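Local coordinates for nigritoxine (Vibrio nigripulchritudo, PDB 5M41), which is a bacterial toxin that acts on crustaceans and insects and has a new fold, at residues A36-Y41 / L177-V182; G82-F87 / E183-H188; E602-L607 / K636-D641. All blocks are in the same frame, centred on the assembly; numbering follows the deposited sequence.

Overall arrangement
Interactions 1 and 2 are neighbours in the N-terminal part of the chain, and their centres lie about 10 Å apart. Both use helix 177-191. Its first turns pack on helix 34-54 in interaction 1, and the following turns meet the turn leading into strand 86-90 in interaction 2. Their segments alternate along the chain, so one helix ties two earlier elements together. Tyr41 OH and Asn85 OD1, 2.6 Å apart, probably share a hydrogen bond between the two sites. Interaction 3 comes later in the sequence, beside the antiparallel sheet that holds strands 594-601 and 649-652. Its centre is about 71 Å and 78 Å from the other two centres, across the centre of this elongated molecule.

Interaction 1: residues A36-Y41 / L177-V182; sequences AQQNLY and LSKILV
Helix 177-191 crosses helix 34-54 with its first turns. The two short axes approach to 8.3 Å at an angle of 111°. Ser178 comes first and points at the partner helix. Ser178 CB lies 3.4 Å from Gln38 O and also touches CB of Tyr41. OG sits in the crowded position between the backbone N and the carbonyl carbon (chi1 68°). It has a weak hydrogen bond to Gln42. Lys179 follows at the exposed margin. Its aliphatic chain runs beside the extended side chain of Gln38, both pointing the same way, with Gln38 NE2 3.7 Å from Lys179 CG. The charged end turns away to a salt bridge with Glu183. Leu181 lies deeper. Leu181 CB sits over the centre of one face of the Tyr41 ring, 4.0 Å from the ring centroid, as a CH-pi contact. The line from the ring centroid to Leu181 CB is 11° off the ring normal. Beyond the ring, a water donates to Tyr41 OH at 3.0 Å and to Leu181 O at 2.8 Å. Tyr41 OH is also hydrogen-bonded to Asn85. Val182 ends the segment as a wedge with two tips. Val182 CG2 reaches the backbone of the other helix, 3.5 Å from Gln38 N, and meets Tyr41 CD2 obliquely. Val182 CG1 lies 3.6 Å from Gln37 OE1. The amide of Gln37 is held by NE2 bonding to Tyr29 O. Tyr29 of helix 22-30 also packs on Tyr41 and Val182. The helices are therefore joined mainly by apolar packing around one tyrosine. Its hydroxyl is buried but satisfied. The water bridge and the bond to Asn85 hold the hydroxyl end in place, while packing by Leu181 and Val182 bears on the ring's rotation.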
loop_
_atom_site.group_PDB
_atom_site.type_symbol
_atom_site.label_atom_id
_atom_site.label_comp_id
_atom_site.label_asym_id
_atom_site.label_seq_id
_atom_site.Cartn_x
_atom_site.Cartn_y
_atom_site.Cartn_z
ATOM N N ALA A 36 -28.720 -10.609 -14.622
ATOM C CA ALA A 36 -27.468 -10.033 -15.155
ATOM C C ALA A 36 -26.925 -10.823 -16.363
ATOM O O ALA A 36 -26.408 -10.227 -17.300
ATOM C CB ALA A 36 -26.408 -9.950 -14.067
ATOM N N GLN A 37 -27.011 -12.153 -16.322
ATOM C CA GLN A 37 -26.633 -12.982 -17.495
ATOM C C GLN A 37 -27.522 -12.707 -18.727
ATOM O O GLN A 37 -27.010 -12.626 -19.835
ATOM C CB GLN A 37 -26.637 -14.498 -17.173
ATOM C CG GLN A 37 -25.694 -14.907 -16.022
ATOM C CD GLN A 37 -25.946 -16.328 -15.523
ATOM O OE1 GLN A 37 -27.050 -16.848 -15.646
ATOM N NE2 GLN A 37 -24.921 -16.955 -14.945
ATOM N N GLN A 38 -28.842 -12.602 -18.534
ATOM C CA GLN A 38 -29.765 -12.213 -19.604
ATOM C C GLN A 38 -29.409 -10.835 -20.166
ATOM O O GLN A 38 -29.399 -10.621 -21.404
ATOM C CB GLN A 38 -31.225 -12.222 -19.096
ATOM C CG GLN A 38 -31.676 -13.629 -18.701
ATOM C CD GLN A 38 -33.038 -13.682 -18.041
ATOM O OE1 GLN A 38 -33.723 -12.676 -17.924
ATOM N NE2 GLN A 38 -33.425 -14.861 -17.592
ATOM N N ASN A 39 -29.133 -9.904 -19.259
ATOM C CA ASN A 39 -28.743 -8.554 -19.649
ATOM C C ASN A 39 -27.457 -8.600 -20.483
ATOM O O ASN A 39 -27.324 -7.889 -21.474
ATOM C CB ASN A 39 -28.468 -7.695 -18.417
ATOM C CG ASN A 39 -29.731 -7.225 -17.709
ATOM O OD1 ASN A 39 -29.648 -6.659 -16.622
ATOM N ND2 ASN A 39 -30.873 -7.484 -18.274
ATOM N N LEU A 40 -26.491 -9.399 -20.039
ATOM C CA LEU A 40 -25.256 -9.582 -20.815
ATOM C C LEU A 40 -25.596 -10.035 -22.252
ATOM O O LEU A 40 -25.081 -9.468 -23.246
ATOM C CB LEU A 40 -24.360 -10.612 -20.115
ATOM C CG LEU A 40 -22.947 -10.947 -20.568
ATOM C CD1 LEU A 40 -22.216 -11.719 -19.447
ATOM C CD2 LEU A 40 -22.985 -11.831 -21.814
ATOM N N TYR A 41 -26.411 -11.085 -22.370
ATOM C CA TYR A 41 -26.762 -11.560 -23.717
ATOM C C TYR A 41 -27.545 -10.500 -24.493
ATOM O O TYR A 41 -27.317 -10.293 -25.694
ATOM C CB TYR A 41 -27.539 -12.867 -23.651
ATOM C CG TYR A 41 -26.627 -14.079 -23.878
ATOM C CD1 TYR A 41 -26.085 -14.330 -25.138
ATOM C CD2 TYR A 41 -26.285 -14.941 -22.831
ATOM C CE1 TYR A 41 -25.244 -15.420 -25.357
ATOM C CE2 TYR A 41 -25.452 -16.038 -23.051
ATOM C CZ TYR A 41 -24.937 -16.270 -24.318
ATOM O OH TYR A 41 -24.123 -17.375 -24.560
ATOM N N LEU A 177 -35.671 -13.892 -26.071
ATOM C CA LEU A 177 -34.464 -14.489 -26.635
ATOM C C LEU A 177 -33.309 -14.575 -25.634
ATOM O O LEU A 177 -32.665 -15.620 -25.525
ATOM C CB LEU A 177 -34.040 -13.758 -27.912
ATOM C CG LEU A 177 -32.768 -14.207 -28.646
ATOM C CD1 LEU A 177 -32.814 -15.697 -29.056
ATOM C CD2 LEU A 177 -32.484 -13.305 -29.841
ATOM N N SER A 178 -33.026 -13.487 -24.920
ATOM C CA SER A 178 -31.833 -13.501 -24.084
ATOM C C SER A 178 -31.964 -14.542 -22.975
ATOM O O SER A 178 -30.992 -15.162 -22.605
ATOM C CB SER A 178 -31.493 -12.093 -23.568
ATOM O OG SER A 178 -32.476 -11.642 -22.643
ATOM N N LYS A 179 -33.186 -14.794 -22.511
ATOM C CA LYS A 179 -33.427 -15.807 -21.488
ATOM C C LYS A 179 -33.091 -17.191 -22.063
ATOM O O LYS A 179 -32.414 -17.987 -21.419
ATOM C CB LYS A 179 -34.901 -15.763 -21.055
ATOM C CG LYS A 179 -35.335 -16.829 -20.045
ATOM C CD LYS A 179 -36.562 -16.336 -19.255
ATOM C CE LYS A 179 -36.763 -17.051 -17.920
ATOM N NZ LYS A 179 -36.953 -18.517 -18.089
ATOM N N ILE A 180 -33.588 -17.469 -23.268
ATOM C CA ILE A 180 -33.388 -18.779 -23.896
ATOM C C ILE A 180 -31.900 -19.009 -24.127
ATOM O O ILE A 180 -31.425 -20.126 -23.962
ATOM C CB ILE A 180 -34.183 -18.962 -25.234
ATOM C CG1 ILE A 180 -35.713 -18.780 -25.069
ATOM C CG2 ILE A 180 -33.915 -20.339 -25.886
ATOM C CD1 ILE A 180 -36.315 -19.506 -23.895
ATOM N N LEU A 181 -31.175 -17.972 -24.547
ATOM C CA LEU A 181 -29.713 -18.099 -24.769
ATOM C C LEU A 181 -28.948 -18.422 -23.497
ATOM O O LEU A 181 -28.022 -19.242 -23.508
ATOM C CB LEU A 181 -29.140 -16.826 -25.409
ATOM C CG LEU A 181 -29.501 -16.617 -26.888
ATOM C CD1 LEU A 181 -29.394 -15.140 -27.251
ATOM C CD2 LEU A 181 -28.613 -17.442 -27.812
ATOM N N VAL A 182 -29.321 -17.767 -22.410
ATOM C CA VAL A 182 -28.742 -18.074 -21.081
ATOM C C VAL A 182 -29.024 -19.525 -20.723
ATOM O O VAL A 182 -28.107 -20.252 -20.300
ATOM C CB VAL A 182 -29.300 -17.131 -19.992
ATOM C CG1 VAL A 182 -29.011 -17.655 -18.568
ATOM C CG2 VAL A 182 -28.709 -15.732 -20.191
HETATM O O HOH W 1 -26.237 -19.168 -25.606
#

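Interaction 2: residues G82-F87 / E183-H188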
loop_
_atom_site.group_PDB
_atom_site.type_symbol
_atom_site.label_atom_id
_atom_site.label_comp_id
_atom_site.label_asym_id
_atom_site.label_seq_id
_atom_site.Cartn_x
_atom_site.Cartn_y
_atom_site.Cartn_z
ATOM N N GLY A 82 -31.249 -25.649 -31.012
ATOM C CA GLY A 82 -30.342 -26.360 -30.098
ATOM C C GLY A 82 -28.894 -26.013 -30.399
ATOM O O GLY A 82 -28.107 -26.888 -30.723
ATOM N N ALA A 83 -28.530 -24.733 -30.275
ATOM C CA ALA A 83 -27.187 -24.284 -30.616
ATOM C C ALA A 83 -26.841 -23.089 -29.743
ATOM O O ALA A 83 -27.607 -22.144 -29.683
ATOM C CB ALA A 83 -27.112 -23.900 -32.106
ATOM N N THR A 84 -25.690 -23.116 -29.082
ATOM C CA THR A 84 -25.328 -22.035 -28.166
ATOM C C THR A 84 -25.003 -20.760 -28.959
ATOM O O THR A 84 -24.437 -20.840 -30.043
ATOM C CB THR A 84 -24.153 -22.489 -27.306
ATOM O OG1 THR A 84 -24.493 -23.736 -26.680
ATOM C CG2 THR A 84 -23.783 -21.439 -26.254
ATOM N N ASN A 85 -25.417 -19.598 -28.462
ATOM C CA ASN A 85 -25.063 -18.301 -29.086
ATOM C C ASN A 85 -25.729 -18.014 -30.434
ATOM O O ASN A 85 -25.335 -17.071 -31.135
ATOM C CB ASN A 85 -23.547 -18.185 -29.270
ATOM C CG ASN A 85 -22.792 -18.201 -27.936
ATOM O OD1 ASN A 85 -23.202 -17.541 -26.972
ATOM N ND2 ASN A 85 -21.682 -18.943 -27.883
ATOM N N MET A 86 -26.684 -18.846 -30.827
ATOM C CA MET A 86 -27.239 -18.772 -32.189
ATOM C C MET A 86 -28.737 -18.729 -32.217
ATOM O O MET A 86 -29.419 -19.320 -31.357
ATOM C CB MET A 86 -26.758 -19.970 -33.021
ATOM C CG MET A 86 -25.245 -20.024 -33.205
ATOM S SD MET A 86 -24.687 -21.542 -34.012
ATOM C CE MET A 86 -25.620 -21.407 -35.542
ATOM N N PHE A 87 -29.257 -18.006 -33.205
ATOM C CA PHE A 87 -30.690 -17.902 -33.442
ATOM C C PHE A 87 -30.879 -17.390 -34.873
ATOM O O PHE A 87 -29.914 -17.004 -35.511
ATOM C CB PHE A 87 -31.380 -16.956 -32.423
ATOM C CG PHE A 87 -30.793 -15.562 -32.381
ATOM C CD1 PHE A 87 -31.306 -14.538 -33.192
ATOM C CD2 PHE A 87 -29.720 -15.267 -31.529
ATOM C CE1 PHE A 87 -30.770 -13.252 -33.160
ATOM C CE2 PHE A 87 -29.186 -13.967 -31.495
ATOM C CZ PHE A 87 -29.716 -12.966 -32.293
ATOM N N GLU A 183 -30.271 -19.963 -20.924
ATOM C CA GLU A 183 -30.619 -21.341 -20.545
ATOM C C GLU A 183 -29.904 -22.329 -21.466
ATOM O O GLU A 183 -29.525 -23.392 -21.030
ATOM C CB GLU A 183 -32.153 -21.557 -20.549
ATOM C CG GLU A 183 -32.837 -20.875 -19.359
ATOM C CD GLU A 183 -34.316 -20.531 -19.581
ATOM O OE1 GLU A 183 -34.779 -20.372 -20.732
ATOM O OE2 GLU A 183 -35.022 -20.350 -18.573
ATOM N N ARG A 184 -29.733 -21.976 -22.739
ATOM C CA ARG A 184 -28.974 -22.840 -23.662
ATOM C C ARG A 184 -27.506 -23.002 -23.250
ATOM O O ARG A 184 -26.973 -24.102 -23.258
ATOM C CB ARG A 184 -29.118 -22.342 -25.126
ATOM C CG ARG A 184 -28.120 -22.958 -26.103
ATOM C CD ARG A 184 -28.289 -24.465 -26.278
ATOM N NE ARG A 184 -27.077 -25.016 -26.857
ATOM C CZ ARG A 184 -26.946 -26.243 -27.336
ATOM N NH1 ARG A 184 -27.959 -27.106 -27.295
ATOM N NH2 ARG A 184 -25.771 -26.612 -27.831
ATOM N N LEU A 185 -26.853 -21.910 -22.863
ATOM C CA LEU A 185 -25.464 -21.978 -22.428
ATOM C C LEU A 185 -25.351 -22.837 -21.150
ATOM O O LEU A 185 -24.461 -23.680 -21.025
ATOM C CB LEU A 185 -24.901 -20.551 -22.236
ATOM C CG LEU A 185 -23.489 -20.414 -21.657
ATOM C CD1 LEU A 185 -22.511 -21.175 -22.568
ATOM C CD2 LEU A 185 -23.059 -18.953 -21.463
ATOM N N ASP A 186 -26.255 -22.638 -20.193
ATOM C CA ASP A 186 -26.245 -23.468 -18.980
ATOM C C ASP A 186 -26.353 -24.965 -19.339
ATOM O O ASP A 186 -25.620 -25.790 -18.821
ATOM C CB ASP A 186 -27.405 -23.109 -18.045
ATOM C CG ASP A 186 -27.190 -21.802 -17.294
ATOM O OD1 ASP A 186 -26.042 -21.312 -17.178
ATOM O OD2 ASP A 186 -28.201 -21.248 -16.826
ATOM N N TYR A 187 -27.280 -25.306 -20.222
ATOM C CA TYR A 187 -27.417 -26.678 -20.673
ATOM C C TYR A 187 -26.160 -27.191 -21.350
ATOM O O TYR A 187 -25.731 -28.310 -21.111
ATOM C CB TYR A 187 -28.599 -26.794 -21.641
ATOM C CG TYR A 187 -28.689 -28.126 -22.359
ATOM C CD1 TYR A 187 -29.096 -29.281 -21.688
ATOM C CD2 TYR A 187 -28.413 -28.218 -23.730
ATOM C CE1 TYR A 187 -29.197 -30.507 -22.359
ATOM C CE2 TYR A 187 -28.521 -29.435 -24.417
ATOM C CZ TYR A 187 -28.924 -30.574 -23.725
ATOM O OH TYR A 187 -29.024 -31.775 -24.412
ATOM N N HIS A 188 -25.586 -26.391 -22.232
ATOM C CA HIS A 188 -24.366 -26.798 -22.944
ATOM C C HIS A 188 -23.265 -27.125 -21.971
ATOM O O HIS A 188 -22.633 -28.202 -22.025
ATOM C CB HIS A 188 -23.953 -25.687 -23.907
ATOM C CG HIS A 188 -22.840 -26.064 -24.849
ATOM N ND1 HIS A 188 -22.739 -25.539 -26.088
ATOM C CD2 HIS A 188 -21.750 -26.927 -24.695
ATOM C CE1 HIS A 188 -21.649 -26.056 -26.714
ATOM N NE2 HIS A 188 -21.042 -26.900 -25.863
#
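Thr84 is the tight centre of this contact. It lies in the turn before strand 86-90, where Ala83 to Met86 form a type II beta turn, and it meets one side of helix 177-191. Its OG1 is anti to the carbonyl carbon (chi1 -54°) and is gripped by two side chains one helical turn apart. Arg184 NE donates to Thr84 OG1 at 2.9 Å with an N-H...O angle of 162°. The oxygen lies nearly in the guanidinium plane. His188 ND1 stands 2.6 Å from Thr84 OG1, in the plane of the imidazole at its edge, in a short hydrogen bond. Both helix side chains leave with CG anti to the backbone N, and Arg184 then bends at chi2 to bring NE across the threonine. The methyl CG2 of Thr84 points into the apolar side and touches Leu185 CD1 at 3.9 Å. Leucines of helix 195-203 pack around Leu185.

The looser side lies at Gly82, which is exposed. There the backbone merely passes over one face of the guanidinium, with Gly82 C 3.4 Å from Arg184 NH1. Ala83 N sits above the centre of the same face. The outer end of Arg184 is held by a salt bridge from NH2 to Glu135. The side chain of His188 is about 8 Å from the bound magnesium ion, whose site includes Val189, Glu192 and Asp195. The Thr84 hydroxyl is thus gripped from two sides, by Arg184 NE, which donates to it, and by His188 ND1. This probably ties the metal-binding end of the helix to the turn.

Interaction 3: residues E602-L607 / K636-D641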
loop_
_atom_site.group_PDB
_atom_site.type_symbol
_atom_site.label_atom_id
_atom_site.label_comp_id
_atom_site.label_asym_id
_atom_site.label_seq_id
_atom_site.Cartn_x
_atom_site.Cartn_y
_atom_site.Cartn_z
ATOM N N GLU A 602 13.839 18.079 27.038
ATOM C CA GLU A 602 14.069 19.226 26.183
ATOM C C GLU A 602 12.736 19.909 25.804
ATOM O O GLU A 602 12.143 19.628 24.756
ATOM C CB GLU A 602 14.859 18.776 24.954
ATOM C CG GLU A 602 16.260 18.276 25.283
ATOM C CD GLU A 602 16.758 17.205 24.314
ATOM O OE1 GLU A 602 16.352 17.211 23.137
ATOM O OE2 GLU A 602 17.564 16.345 24.726
ATOM N N SER A 603 12.307 20.823 26.668
ATOM C CA SER A 603 10.945 21.354 26.666
ATOM C C SER A 603 10.476 21.863 25.319
ATOM O O SER A 603 9.486 21.370 24.786
ATOM C CB SER A 603 10.831 22.471 27.700
ATOM O OG SER A 603 11.110 21.957 28.983
ATOM N N ASN A 604 11.196 22.834 24.767
ATOM C CA ASN A 604 10.757 23.503 23.552
ATOM C C ASN A 604 10.922 22.628 22.322
ATOM O O ASN A 604 10.106 22.712 21.390
ATOM C CB ASN A 604 11.438 24.875 23.378
ATOM C CG ASN A 604 10.919 25.916 24.372
ATOM O OD1 ASN A 604 9.726 25.985 24.659
ATOM N ND2 ASN A 604 11.820 26.729 24.896
ATOM N N ALA A 605 11.942 21.767 22.327
ATOM C CA ALA A 605 12.148 20.874 21.183
ATOM C C ALA A 605 10.946 19.932 21.147
ATOM O O ALA A 605 10.340 19.747 20.090
ATOM C CB ALA A 605 13.454 20.094 21.293
ATOM N N PHE A 606 10.616 19.378 22.320
ATOM C CA PHE A 606 9.497 18.456 22.475
ATOM C C PHE A 606 8.195 19.177 22.125
ATOM O O PHE A 606 7.410 18.684 21.320
ATOM C CB PHE A 606 9.443 17.885 23.911
ATOM C CG PHE A 606 8.336 16.860 24.129
ATOM C CD1 PHE A 606 8.458 15.543 23.641
ATOM C CD2 PHE A 606 7.173 17.203 24.822
ATOM C CE1 PHE A 606 7.449 14.601 23.846
ATOM C CE2 PHE A 606 6.165 16.261 25.029
ATOM C CZ PHE A 606 6.299 14.963 24.548
ATOM N N LEU A 607 8.004 20.365 22.704
ATOM C CA LEU A 607 6.797 21.169 22.451
ATOM C C LEU A 607 6.600 21.405 20.949
ATOM O O LEU A 607 5.500 21.178 20.420
ATOM C CB LEU A 607 6.821 22.518 23.214
ATOM C CG LEU A 607 5.679 23.511 22.943
ATOM C CD1 LEU A 607 4.307 22.885 23.227
ATOM C CD2 LEU A 607 5.858 24.832 23.703
ATOM N N LYS A 636 19.684 24.785 19.922
ATOM C CA LYS A 636 19.567 25.077 21.351
ATOM C C LYS A 636 18.105 25.272 21.785
ATOM O O LYS A 636 17.230 25.562 20.961
ATOM C CB LYS A 636 20.388 26.324 21.722
ATOM C CG LYS A 636 21.909 26.208 21.560
ATOM C CD LYS A 636 22.482 27.615 21.346
ATOM C CE LYS A 636 23.724 27.899 22.178
ATOM N NZ LYS A 636 24.902 27.101 21.734
ATOM N N LYS A 637 17.865 25.138 23.088
ATOM C CA LYS A 637 16.503 25.106 23.659
ATOM C C LYS A 637 15.618 26.302 23.279
ATOM O O LYS A 637 14.428 26.143 23.009
ATOM C CB LYS A 637 16.556 24.922 25.178
ATOM C CG LYS A 637 17.377 25.989 25.893
ATOM C CD LYS A 637 17.569 25.709 27.376
ATOM C CE LYS A 637 18.378 26.833 28.032
ATOM N NZ LYS A 637 18.605 26.518 29.462
ATOM N N ASN A 638 16.195 27.493 23.218
ATOM C CA ASN A 638 15.392 28.671 22.907
ATOM C C ASN A 638 15.422 29.075 21.431
ATOM O O ASN A 638 14.979 30.156 21.069
ATOM C CB ASN A 638 15.748 29.819 23.851
ATOM C CG ASN A 638 15.548 29.440 25.319
ATOM O OD1 ASN A 638 14.607 28.707 25.667
ATOM N ND2 ASN A 638 16.432 29.930 26.187
ATOM N N ASP A 639 15.895 28.173 20.576
ATOM C CA ASP A 639 16.008 28.454 19.138
ATOM C C ASP A 639 15.071 27.623 18.253
ATOM O O ASP A 639 15.260 27.573 17.029
ATOM C CB ASP A 639 17.453 28.263 18.664
ATOM C CG ASP A 639 18.414 29.342 19.192
ATOM O OD1 ASP A 639 17.986 30.468 19.516
ATOM O OD2 ASP A 639 19.616 29.053 19.269
ATOM N N PHE A 640 14.071 26.977 18.854
ATOM C CA PHE A 640 13.023 26.273 18.085
ATOM C C PHE A 640 11.879 27.231 17.748
ATOM O O PHE A 640 11.770 28.289 18.360
ATOM C CB PHE A 640 12.493 25.065 18.866
ATOM C CG PHE A 640 13.509 23.975 19.042
ATOM C CD1 PHE A 640 13.654 22.981 18.081
ATOM C CD2 PHE A 640 14.321 23.942 20.169
ATOM C CE1 PHE A 640 14.596 21.975 18.238
ATOM C CE2 PHE A 640 15.268 22.932 20.341
ATOM C CZ PHE A 640 15.414 21.953 19.367
ATOM N N ASP A 641 11.027 26.862 16.790
ATOM C CA ASP A 641 9.885 27.707 16.398
ATOM C C ASP A 641 9.045 28.116 17.608
ATOM O O ASP A 641 8.554 29.243 17.690
ATOM C CB ASP A 641 9.002 26.989 15.376
ATOM C CG ASP A 641 7.790 27.823 14.950
ATOM O OD1 ASP A 641 7.967 28.779 14.161
ATOM O OD2 ASP A 641 6.656 27.514 15.392
#
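The N-terminal turn of helix 603-614 packs against an irregular loop that links helix 625-632 to strand 649-652, with Glu602 as the N-cap residue. In the first shell, Ala605 CB lies over one face of the Phe640 ring in a CH-pi contact, 3.7 Å from the centroid. The methyl is offset toward the rim, where Ala605 CB meets Phe640 CZ at 3.3 Å. Phe640 has CG anti to the carbonyl carbon (chi1 -67°), and its CB points at the helix. The second grip is polar. Asn604 faces the loop, and its ND2 donates to Lys637 O at 3.3 Å with an N-H...O angle of 150°. The bond is long.

The next shell sets these groups in place. The stronger bond of Asn604 ND2 goes to Ile645 O, and the long one to Lys637 O is secondary. Lys632 of helix 625-632 packs on both Ala605 and Phe640, and pairs with Glu602 in a salt bridge. Lys637 sends its ammonium away to Asp647. Ser603 OG binds the Asp647 carbonyl, which ties the start of the helix to the same loop. The contact thus joins a helix that follows strand 594-601 to the connection entering the adjacent strand 649-652. In the Asn604 bond, Lys637 O lies near the amide plane, but ND2 approaches from above the carbonyl plane, 50° out of it.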